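Local coordinates for protein purine nucleoside phosphorylase (Caulobacter vibrioides, PDB 1XFJ) that probably acts as a purine nucleoside phosphorylase of the YfiH/LACC1 family, splitting inosine with phosphate and deaminating adenosine, at residues A132-A137 and L176-R181. Residues are numbered along the deposited sequence; the frame is centred on the assembly and turned at random.
Sequences AGWRGA and LEFLHR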
# COMPACT_ATOMS: atom_id res chain seq x y z
N ALA A 132 4.61 -1.66 -0.29
CA ALA A 132 5.79 -2.02 0.47
C ALA A 132 5.66 -3.23 1.38
O ALA A 132 5.35 -3.11 2.56
CB ALA A 132 6.26 -0.82 1.30
N GLY A 133 5.88 -4.41 0.81
CA GLY A 133 5.86 -5.62 1.60
C GLY A 133 7.24 -5.65 2.25
O GLY A 133 7.99 -4.69 2.09
N TRP A 134 7.59 -6.71 2.96
CA TRP A 134 8.91 -6.73 3.59
C TRP A 134 10.04 -6.68 2.56
O TRP A 134 11.04 -6.00 2.77
CB TRP A 134 9.08 -7.96 4.50
CG TRP A 134 9.18 -9.28 3.79
CD1 TRP A 134 8.16 -10.18 3.58
CD2 TRP A 134 10.35 -9.86 3.21
NE1 TRP A 134 8.64 -11.28 2.90
CE2 TRP A 134 9.98 -11.11 2.66
CE3 TRP A 134 11.69 -9.44 3.10
CZ2 TRP A 134 10.90 -11.95 2.02
CZ3 TRP A 134 12.60 -10.27 2.45
CH2 TRP A 134 12.19 -11.51 1.92
N ARG A 135 9.86 -7.37 1.43
CA ARG A 135 10.88 -7.40 0.40
C ARG A 135 11.08 -6.04 -0.26
O ARG A 135 12.21 -5.55 -0.35
CB ARG A 135 10.54 -8.45 -0.67
CG ARG A 135 11.67 -8.73 -1.66
CD ARG A 135 11.27 -9.79 -2.68
NE ARG A 135 11.05 -11.10 -2.07
CZ ARG A 135 12.01 -11.93 -1.68
NH1 ARG A 135 13.29 -11.59 -1.84
NH2 ARG A 135 11.71 -13.10 -1.13
N GLY A 136 9.99 -5.43 -0.71
CA GLY A 136 10.09 -4.12 -1.34
C GLY A 136 10.67 -3.09 -0.38
O GLY A 136 11.53 -2.30 -0.76
N ALA A 137 10.19 -3.11 0.86
CA ALA A 137 10.68 -2.16 1.85
C ALA A 137 12.18 -2.33 2.07
O ALA A 137 12.93 -1.35 2.10
CB ALA A 137 9.94 -2.37 3.17
N LEU A 176 14.00 -16.66 12.23
CA LEU A 176 15.37 -16.15 12.37
C LEU A 176 16.07 -15.83 11.05
O LEU A 176 16.95 -14.97 11.01
CB LEU A 176 16.21 -17.14 13.18
CG LEU A 176 15.75 -17.38 14.62
CD1 LEU A 176 16.63 -18.44 15.27
CD2 LEU A 176 15.81 -16.08 15.42
N GLU A 177 15.70 -16.52 9.97
CA GLU A 177 16.33 -16.24 8.69
C GLU A 177 15.87 -14.85 8.24
O GLU A 177 16.62 -14.12 7.59
CB GLU A 177 15.92 -17.29 7.65
CG GLU A 177 14.43 -17.30 7.30
CD GLU A 177 13.55 -17.58 8.50
OE1 GLU A 177 13.74 -18.63 9.16
OE2 GLU A 177 12.65 -16.76 8.79
N PHE A 178 14.64 -14.51 8.59
CA PHE A 178 14.03 -13.22 8.27
C PHE A 178 14.76 -12.15 9.07
O PHE A 178 15.20 -11.14 8.53
CB PHE A 178 12.55 -13.24 8.65
CG PHE A 178 11.79 -12.02 8.22
CD1 PHE A 178 11.01 -12.03 7.07
CD2 PHE A 178 11.81 -10.86 9.00
CE1 PHE A 178 10.27 -10.92 6.69
CE2 PHE A 178 11.07 -9.74 8.63
CZ PHE A 178 10.29 -9.77 7.47
N LEU A 179 14.88 -12.39 10.37
CA LEU A 179 15.57 -11.47 11.28
C LEU A 179 16.99 -11.19 10.80
O LEU A 179 17.40 -10.04 10.66
CB LEU A 179 15.64 -12.07 12.68
CG LEU A 179 16.64 -11.36 13.60
CD1 LEU A 179 16.12 -9.97 13.93
CD2 LEU A 179 16.86 -12.17 14.86
N HIS A 180 17.73 -12.26 10.55
CA HIS A 180 19.11 -12.14 10.12
C HIS A 180 19.25 -11.44 8.77
O HIS A 180 20.21 -10.70 8.55
CB HIS A 180 19.75 -13.52 10.11
CG HIS A 180 19.82 -14.15 11.47
ND1 HIS A 180 19.92 -15.51 11.66
CD2 HIS A 180 19.78 -13.60 12.71
CE1 HIS A 180 19.94 -15.78 12.95
NE2 HIS A 180 19.86 -14.64 13.61
N ARG A 181 18.30 -11.66 7.87
CA ARG A 181 18.35 -11.02 6.56
C ARG A 181 18.32 -9.51 6.74
O ARG A 181 19.11 -8.78 6.14
CB ARG A 181 17.17 -11.46 5.69
CG ARG A 181 17.19 -10.86 4.29
CD ARG A 181 15.97 -11.26 3.47
NE ARG A 181 15.89 -12.70 3.27
CZ ARG A 181 14.96 -13.48 3.80
NH1 ARG A 181 14.01 -12.96 4.57
NH2 ARG A 181 14.96 -14.79 3.56
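The phenyl edge of F178 points into the indole face of W134, an edge-to-face (T-shaped) pair with planes at 63° and the phenyl centroid 5.0 Å from that of the five-membered ring. CE1 of F178 does most of the touching: it sits 3.5 Å from CG of W134 over the pyrrole part of the ring, while CZ of F178 reaches back to CB of W134 at 3.7 Å. Phenylalanine suits this place because its slightly positive C-H rim meets the electron-rich indole face. On W134, CG lies between the backbone N and the carbonyl carbon (chi1 70°), an orientation that swings the broad ring out from the first turn of its helix, with G133 at the N-cap position, toward helix 176-185. This is the tight side: F178 is buried, stacked on F182, touches F193 and meets the ring of F204 edge to face.

The six-membered end of the indole belongs to the looser, partly exposed side. There R181 passes with its guanidinium 28° from the indole plane; NH1 of R181 comes obliquely to 3.5 Å from CH2 of W134, and CD of R181 lies 3.7 Å from CZ3 of W134. Arginine fits such a margin because its flat guanidinium can lie against the outer indole rim while the residue stays partly exposed. On the indole face opposite F178 lies CB of R135, an exposed residue whose guanidinium folds back over CH2 of W134, so each segment brings an arginine to this rim. Centred about 16 Å from the middle of the chain, the contact is an edge-to-face aromatic pair, flanked by arginine, joining the start of helix 134-139, which follows central strand 126-132 of the six-stranded sheet, to helix 176-185 in this two-domain alpha-beta-beta-alpha fold.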